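Local coordinates for protein probable intron-encoded endonuclease 1 (Wickerhamomyces canadensis, PDB 6X1J) that cleaves DNA at a specific recognition sequence as a LAGLIDADG homing endonuclease, taking part in the homing of a mitochondrial 21S rRNA gene intron, at residues A[28-32]-A[79-83]; A[67-73]-A[220-224]. All coordinates share one frame. Numbering follows the deposited sequence.

Contact 1: A[28-32]-A[79-83]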
ATOM      1  N   GLN A  28       4.453 -24.397  -2.631  1.00 43.11           N
ATOM      2  CA  GLN A  28       5.679 -24.128  -1.828  1.00 44.29           C
ATOM      3  C   GLN A  28       5.359 -23.012  -0.813  1.00 41.07           C
ATOM      4  O   GLN A  28       6.227 -22.738   0.070  1.00 43.01           O
ATOM      5  CB  GLN A  28       6.875 -23.816  -2.745  1.00 44.45           C
ATOM      6  CG  GLN A  28       7.572 -25.050  -3.315  1.00 50.41           C
ATOM      7  CD  GLN A  28       8.308 -24.847  -4.622  1.00 56.10           C
ATOM      8  OE1 GLN A  28       8.859 -25.785  -5.199  1.00 58.83           O
ATOM      9  NE2 GLN A  28       8.293 -23.631  -5.135  1.00 59.81           N
ATOM     10  N   TRP A  29       4.170 -22.396  -0.925  1.00 37.60           N
ATOM     11  CA  TRP A  29       3.689 -21.290  -0.050  1.00 36.65           C
ATOM     12  C   TRP A  29       2.192 -21.429   0.228  1.00 33.43           C
ATOM     13  O   TRP A  29       1.421 -21.569  -0.746  1.00 34.79           O
ATOM     14  CB  TRP A  29       3.993 -19.922  -0.700  1.00 36.87           C
ATOM     15  CG  TRP A  29       5.453 -19.632  -0.630  1.00 38.82           C
ATOM     16  CD1 TRP A  29       6.179 -19.275   0.473  1.00 40.19           C
ATOM     17  CD2 TRP A  29       6.390 -19.847  -1.688  1.00 38.60           C
ATOM     18  NE1 TRP A  29       7.507 -19.198   0.153  1.00 43.07           N
ATOM     19  CE2 TRP A  29       7.671 -19.564  -1.160  1.00 41.31           C
ATOM     20  CE3 TRP A  29       6.257 -20.227  -3.026  1.00 38.77           C
ATOM     21  CZ2 TRP A  29       8.825 -19.640  -1.938  1.00 39.33           C
ATOM     22  CZ3 TRP A  29       7.396 -20.314  -3.790  1.00 39.76           C
ATOM     23  CH2 TRP A  29       8.659 -20.035  -3.249  1.00 43.88           C
ATOM     24  N   THR A  30       1.806 -21.224   1.485  1.00 32.23           N
ATOM     25  CA  THR A  30       0.405 -21.303   1.980  1.00 36.19           C
ATOM     26  C   THR A  30      -0.033 -19.948   2.592  1.00 32.87           C
ATOM     27  O   THR A  30      -1.061 -19.460   2.171  1.00 31.71           O
ATOM     28  CB  THR A  30       0.252 -22.524   2.903  1.00 36.22           C
ATOM     29  OG1 THR A  30       1.088 -22.371   4.041  1.00 41.95           O
ATOM     30  CG2 THR A  30       0.654 -23.832   2.262  1.00 38.08           C
ATOM     31  N   THR A  31       0.701 -19.342   3.532  1.00 35.94           N
ATOM     32  CA  THR A  31       0.285 -18.058   4.192  1.00 40.91           C
ATOM     33  C   THR A  31       1.335 -16.933   4.000  1.00 37.94           C
ATOM     34  O   THR A  31       2.541 -17.230   3.894  1.00 32.41           O
ATOM     35  CB  THR A  31      -0.063 -18.312   5.668  1.00 42.37           C
ATOM     36  OG1 THR A  31       1.117 -18.767   6.321  1.00 46.40           O
ATOM     37  CG2 THR A  31      -1.137 -19.365   5.861  1.00 47.33           C
ATOM     38  N   LEU A  32       0.912 -15.663   3.989  1.00 35.15           N
ATOM     39  CA  LEU A  32       1.875 -14.523   3.962  1.00 32.49           C
ATOM     40  C   LEU A  32       2.666 -14.572   5.262  1.00 33.07           C
ATOM     41  O   LEU A  32       2.119 -15.008   6.263  1.00 31.17           O
ATOM     42  CB  LEU A  32       1.154 -13.182   3.799  1.00 32.13           C
ATOM     43  CG  LEU A  32       0.385 -13.035   2.482  1.00 34.79           C
ATOM     44  CD1 LEU A  32      -0.311 -11.686   2.396  1.00 31.90           C
ATOM     45  CD2 LEU A  32       1.288 -13.281   1.274  1.00 33.56           C
ATOM     46  N   ASP A  79       8.430 -11.341  -3.299  1.00 34.32           N
ATOM     47  CA  ASP A  79       9.278 -11.944  -4.377  1.00 38.63           C
ATOM     48  C   ASP A  79       8.661 -13.256  -4.929  1.00 38.01           C
ATOM     49  O   ASP A  79       8.344 -13.320  -6.168  1.00 36.19           O
ATOM     50  CB  ASP A  79      10.700 -12.159  -3.850  1.00 39.85           C
ATOM     51  CG  ASP A  79      11.660 -12.383  -4.997  1.00 51.31           C
ATOM     52  OD1 ASP A  79      11.532 -11.639  -6.021  1.00 53.68           O
ATOM     53  OD2 ASP A  79      12.467 -13.334  -4.893  1.00 58.93           O
ATOM     54  N   GLU A  80       8.415 -14.232  -4.047  1.00 34.21           N
ATOM     55  CA  GLU A  80       7.816 -15.562  -4.380  1.00 35.49           C
ATOM     56  C   GLU A  80       6.655 -15.433  -5.362  1.00 32.76           C
ATOM     57  O   GLU A  80       6.454 -16.368  -6.112  1.00 33.37           O
ATOM     58  CB  GLU A  80       7.041 -16.207  -3.226  1.00 37.15           C
ATOM     59  CG  GLU A  80       7.791 -16.391  -1.933  1.00 39.79           C
ATOM     60  CD  GLU A  80       7.866 -15.194  -1.021  1.00 35.85           C
ATOM     61  OE1 GLU A  80       7.183 -15.178   0.010  1.00 39.86           O
ATOM     62  OE2 GLU A  80       8.655 -14.320  -1.322  1.00 36.60           O
ATOM     63  N   TYR A  81       5.797 -14.428  -5.199  1.00 27.89           N
ATOM     64  CA  TYR A  81       4.432 -14.400  -5.788  1.00 27.40           C
ATOM     65  C   TYR A  81       4.463 -13.695  -7.137  1.00 26.83           C
ATOM     66  O   TYR A  81       3.384 -13.651  -7.786  1.00 27.86           O
ATOM     67  CB  TYR A  81       3.406 -13.746  -4.837  1.00 27.70           C
ATOM     68  CG  TYR A  81       3.227 -14.468  -3.523  1.00 29.20           C
ATOM     69  CD1 TYR A  81       2.361 -15.545  -3.421  1.00 31.95           C
ATOM     70  CD2 TYR A  81       3.931 -14.095  -2.385  1.00 28.22           C
ATOM     71  CE1 TYR A  81       2.190 -16.231  -2.229  1.00 30.75           C
ATOM     72  CE2 TYR A  81       3.803 -14.788  -1.195  1.00 30.85           C
ATOM     73  CZ  TYR A  81       2.929 -15.865  -1.118  1.00 33.01           C
ATOM     74  OH  TYR A  81       2.778 -16.568   0.040  1.00 31.24           O
ATOM     75  N   VAL A  82       5.627 -13.140  -7.495  1.00 27.17           N
ATOM     76  CA  VAL A  82       5.852 -12.249  -8.679  1.00 33.81           C
ATOM     77  C   VAL A  82       6.880 -12.886  -9.632  1.00 35.28           C
ATOM     78  O   VAL A  82       8.093 -12.924  -9.269  1.00 35.24           O
ATOM     79  CB  VAL A  82       6.353 -10.846  -8.280  1.00 33.58           C
ATOM     80  CG1 VAL A  82       6.415  -9.946  -9.510  1.00 33.41           C
ATOM     81  CG2 VAL A  82       5.493 -10.220  -7.193  1.00 33.32           C
ATOM     82  N   ILE A  83       6.413 -13.332 -10.798  1.00 32.02           N
ATOM     83  CA  ILE A  83       7.194 -14.168 -11.756  1.00 39.89           C
ATOM     84  C   ILE A  83       8.074 -13.229 -12.600  1.00 39.81           C
ATOM     85  O   ILE A  83       9.258 -13.517 -12.742  1.00 37.30           O
ATOM     86  CB  ILE A  83       6.220 -15.013 -12.615  1.00 39.66           C
ATOM     87  CG1 ILE A  83       5.655 -16.188 -11.819  1.00 42.87           C
ATOM     88  CG2 ILE A  83       6.850 -15.482 -13.919  1.00 41.01           C
ATOM     89  CD1 ILE A  83       4.585 -16.957 -12.549  1.00 45.52           C
TER

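Contact 2: A[67-73]-A[220-224]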
ATOM      1  N   ASN A  67       7.387   5.722  -9.125  1.00 29.21           N
ATOM      2  CA  ASN A  67       8.765   5.563  -8.615  1.00 28.44           C
ATOM      3  C   ASN A  67       9.296   4.137  -8.881  1.00 28.71           C
ATOM      4  O   ASN A  67       8.739   3.158  -8.400  1.00 26.38           O
ATOM      5  CB  ASN A  67       8.792   5.983  -7.163  1.00 31.30           C
ATOM      6  CG  ASN A  67      10.195   6.100  -6.610  1.00 35.60           C
ATOM      7  OD1 ASN A  67      10.563   7.143  -6.079  1.00 40.95           O
ATOM      8  ND2 ASN A  67      10.970   5.035  -6.684  1.00 31.22           N
ATOM      9  N   LYS A  68      10.416   4.028  -9.574  1.00 30.39           N
ATOM     10  CA  LYS A  68      10.993   2.741 -10.019  1.00 29.24           C
ATOM     11  C   LYS A  68      11.606   2.037  -8.824  1.00 27.03           C
ATOM     12  O   LYS A  68      11.420   0.809  -8.658  1.00 34.89           O
ATOM     13  CB  LYS A  68      12.066   3.002 -11.080  1.00 34.21           C
ATOM     14  CG  LYS A  68      12.700   1.763 -11.711  1.00 35.43           C
ATOM     15  CD  LYS A  68      13.712   2.125 -12.814  1.00 39.59           C
ATOM     16  CE  LYS A  68      14.182   0.934 -13.629  1.00 38.18           C
ATOM     17  NZ  LYS A  68      15.337   0.311 -12.958  1.00 42.97           N
ATOM     18  N   ALA A  69      12.377   2.746  -8.030  1.00 26.09           N
ATOM     19  CA  ALA A  69      13.030   2.116  -6.869  1.00 26.42           C
ATOM     20  C   ALA A  69      11.934   1.556  -5.959  1.00 29.94           C
ATOM     21  O   ALA A  69      12.132   0.468  -5.453  1.00 28.78           O
ATOM     22  CB  ALA A  69      13.936   3.084  -6.194  1.00 27.70           C
ATOM     23  N   TYR A  70      10.774   2.229  -5.837  1.00 28.83           N
ATOM     24  CA  TYR A  70       9.714   1.817  -4.873  1.00 26.45           C
ATOM     25  C   TYR A  70       9.048   0.507  -5.318  1.00 25.45           C
ATOM     26  O   TYR A  70       8.975  -0.430  -4.496  1.00 24.68           O
ATOM     27  CB  TYR A  70       8.660   2.910  -4.646  1.00 25.82           C
ATOM     28  CG  TYR A  70       7.670   2.567  -3.553  1.00 26.22           C
ATOM     29  CD1 TYR A  70       8.107   2.202  -2.287  1.00 26.83           C
ATOM     30  CD2 TYR A  70       6.299   2.597  -3.768  1.00 25.96           C
ATOM     31  CE1 TYR A  70       7.219   1.881  -1.271  1.00 26.20           C
ATOM     32  CE2 TYR A  70       5.402   2.278  -2.761  1.00 24.86           C
ATOM     33  CZ  TYR A  70       5.856   1.917  -1.508  1.00 25.27           C
ATOM     34  OH  TYR A  70       4.976   1.594  -0.506  1.00 24.00           O
ATOM     35  N   ILE A  71       8.546   0.439  -6.564  1.00 24.56           N
ATOM     36  CA  ILE A  71       7.940  -0.805  -7.094  1.00 27.00           C
ATOM     37  C   ILE A  71       8.947  -1.959  -7.026  1.00 26.69           C
ATOM     38  O   ILE A  71       8.519  -3.108  -6.719  1.00 25.82           O
ATOM     39  CB  ILE A  71       7.351  -0.631  -8.504  1.00 26.98           C
ATOM     40  CG1 ILE A  71       6.469  -1.824  -8.869  1.00 26.24           C
ATOM     41  CG2 ILE A  71       8.447  -0.438  -9.527  1.00 28.45           C
ATOM     42  CD1 ILE A  71       5.510  -1.569 -10.052  1.00 28.16           C
ATOM     43  N   GLU A  72      10.222  -1.722  -7.283  1.00 25.36           N
ATOM     44  CA  GLU A  72      11.219  -2.827  -7.232  1.00 29.56           C
ATOM     45  C   GLU A  72      11.394  -3.328  -5.784  1.00 29.95           C
ATOM     46  O   GLU A  72      11.497  -4.580  -5.561  1.00 27.54           O
ATOM     47  CB  GLU A  72      12.572  -2.390  -7.799  1.00 30.16           C
ATOM     48  CG  GLU A  72      12.604  -2.293  -9.307  1.00 34.94           C
ATOM     49  CD  GLU A  72      13.895  -1.695  -9.855  1.00 37.81           C
ATOM     50  OE1 GLU A  72      14.857  -1.459  -9.060  1.00 38.15           O
ATOM     51  OE2 GLU A  72      13.928  -1.430 -11.057  1.00 37.82           O
ATOM     52  N   HIS A  73      11.292  -2.419  -4.818  1.00 26.82           N
ATOM     53  CA  HIS A  73      11.265  -2.765  -3.372  1.00 29.30           C
ATOM     54  C   HIS A  73      10.029  -3.630  -3.012  1.00 29.31           C
ATOM     55  O   HIS A  73      10.193  -4.599  -2.240  1.00 27.72           O
ATOM     56  CB  HIS A  73      11.299  -1.482  -2.545  1.00 28.32           C
ATOM     57  CG  HIS A  73      11.126  -1.745  -1.093  1.00 28.10           C
ATOM     58  ND1 HIS A  73      12.152  -2.264  -0.311  1.00 27.80           N
ATOM     59  CD2 HIS A  73      10.052  -1.582  -0.291  1.00 25.49           C
ATOM     60  CE1 HIS A  73      11.729  -2.377   0.929  1.00 25.19           C
ATOM     61  NE2 HIS A  73      10.437  -1.976   0.964  1.00 27.37           N
ATOM     62  N   ILE A 220      12.122   3.692   2.855  1.00 26.11           N
ATOM     63  CA  ILE A 220      13.314   3.369   2.010  1.00 27.63           C
ATOM     64  C   ILE A 220      13.885   4.718   1.600  1.00 28.60           C
ATOM     65  O   ILE A 220      13.186   5.733   1.710  1.00 25.87           O
ATOM     66  CB  ILE A 220      12.961   2.490   0.793  1.00 27.88           C
ATOM     67  CG1 ILE A 220      12.107   3.256  -0.227  1.00 29.84           C
ATOM     68  CG2 ILE A 220      12.288   1.201   1.241  1.00 27.03           C
ATOM     69  CD1 ILE A 220      11.987   2.594  -1.587  1.00 29.19           C
ATOM     70  N   PRO A 221      15.172   4.761   1.185  1.00 30.08           N
ATOM     71  CA  PRO A 221      15.862   6.032   0.943  1.00 28.20           C
ATOM     72  C   PRO A 221      15.189   6.909  -0.108  1.00 24.95           C
ATOM     73  O   PRO A 221      15.196   8.097   0.057  1.00 31.30           O
ATOM     74  CB  PRO A 221      17.261   5.578   0.493  1.00 30.36           C
ATOM     75  CG  PRO A 221      17.438   4.203   1.131  1.00 32.47           C
ATOM     76  CD  PRO A 221      16.057   3.586   1.020  1.00 30.92           C
ATOM     77  N   GLU A 222      14.557   6.329  -1.112  1.00 25.08           N
ATOM     78  CA  GLU A 222      13.936   7.094  -2.229  1.00 28.20           C
ATOM     79  C   GLU A 222      12.557   7.620  -1.797  1.00 29.70           C
ATOM     80  O   GLU A 222      11.896   8.342  -2.621  1.00 29.15           O
ATOM     81  CB  GLU A 222      13.790   6.226  -3.485  1.00 30.17           C
ATOM     82  CG  GLU A 222      15.119   5.692  -4.046  1.00 37.01           C
ATOM     83  CD  GLU A 222      15.813   4.556  -3.283  1.00 39.40           C
ATOM     84  OE1 GLU A 222      15.132   3.835  -2.476  1.00 36.10           O
ATOM     85  OE2 GLU A 222      17.052   4.394  -3.476  1.00 40.23           O
ATOM     86  N   MET A 223      12.085   7.263  -0.596  1.00 28.12           N
ATOM     87  CA  MET A 223      10.766   7.788  -0.118  1.00 30.94           C
ATOM     88  C   MET A 223      10.907   8.707   1.117  1.00 27.38           C
ATOM     89  O   MET A 223       9.867   9.251   1.623  1.00 24.33           O
ATOM     90  CB  MET A 223       9.806   6.613   0.134  1.00 31.26           C
ATOM     91  CG  MET A 223       9.361   5.925  -1.160  1.00 33.84           C
ATOM     92  SD  MET A 223       8.605   7.063  -2.323  1.00 39.89           S
ATOM     93  CE  MET A 223       7.721   6.039  -3.495  1.00 44.99           C
ATOM     94  N   LYS A 224      12.109   8.958   1.600  1.00 26.48           N
ATOM     95  CA  LYS A 224      12.266   9.790   2.823  1.00 31.71           C
ATOM     96  C   LYS A 224      11.744  11.209   2.565  1.00 31.30           C
ATOM     97  O   LYS A 224      11.326  11.847   3.534  1.00 29.90           O
ATOM     98  CB  LYS A 224      13.719   9.914   3.257  1.00 33.57           C
ATOM     99  CG  LYS A 224      14.367   8.612   3.656  1.00 38.88           C
ATOM    100  CD  LYS A 224      14.084   8.233   5.073  1.00 44.57           C
ATOM    101  CE  LYS A 224      15.078   7.217   5.602  1.00 46.70           C
ATOM    102  NZ  LYS A 224      14.393   6.172   6.395  1.00 45.26           N
TER

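Contact 1: A[28-32]-A[79-83]
Segment 28-32 runs as an irregular link between two helices, with W29 and T31 in extended conformations, while 79-83 makes one short 3-10 turn at D79-Y81, closed by a hydrogen bond from V82 N to D79 O (3.0 Å). The backbones stay apart: the nearest CA atoms, those of W29 and E80, are 8.3 Å from each other, and no hydrogen bond joins the segments, so side chains bridge the gap. The W29 indole does most on its side. The aliphatic part of E80 lies over one face of it, CG of E80 being 3.6 Å from the centroid of the five-membered ring of W29 and 26° off its normal, a CH-pi contact; E80 OE1 accepts a hydrogen bond from Q36 NE2. Y81 reaches between W29 and L32: its OH is 3.6 Å from W29 CB, and its CE2 is 3.8 Å from L32 CD2. The W29 and Y81 rings meet obliquely, planes at 53° and centroids 5.9 Å apart. Only 244 Å² is buried in this surface contact. Y25 of helix 20-26 packs edge-to-face on W29, F112 and H109 do so on Y81, and I83 packs on a phosphate of the bound DNA. The contact ties the connection between helices 20-26 and 34-45 to the loop that leaves helix 68-77 for strand 87-92.

Contact 2: A[67-73]-A[220-224]
Apolar packing dominates here, and no hydrogen bond crosses between the first turns of helix 68-77 and the loop 220-224. M223 CE lies 3.5 Å from Y70 CB and 3.8 Å from CB of N67, the residue at the N-cap position of the helix; A69 CB meets the aliphatic part of E222 at CG (3.6 Å), and I220 CD1 approaches the edge of the Y70 ring, 4.0 Å from CD1 of Y70. Two contacts involve ring faces or sulfur. I220 CG2 sits almost squarely over the H73 imidazole, 3.6 Å from its centroid and 8° off the normal, a CH-pi contact, while M223 SD makes an oblique Met-aromatic contact with Y70, 5.2 Å from the ring centroid. Polar ends turn to helix 138-148: Y70 OH is hydrogen-bonded to D147 and H73 NE2 to Y143 OH. This packing borders two potassium sites, G46/D148 and D47/D147, at the ends of helices 34-45 and 138-148, the pair carrying the family's LAGLIDADG motifs.

In the fold
The contacts lie at the two ends of helix 68-77: contact 2 uses its N-terminal turns, and contact 1 the loop just beyond its C-terminus. Their centres are 21 Å apart and their nearest atoms about 7 Å, without touching. Along the chain the order is 28-32, 67-73, 79-83, 220-224, so the segments alternate. Contact 1 stays in the N-terminal half, built round the sheet 49-51, 60-65, 98-105 and 87-92; contact 2 joins that half to the loop after helix 208-215 in the second half, whose sheet repeats the 1-2-4-3 strand order. This duplicated architecture is that of a single-chain LAGLIDADG endonuclease, with the paired halves together embracing the DNA.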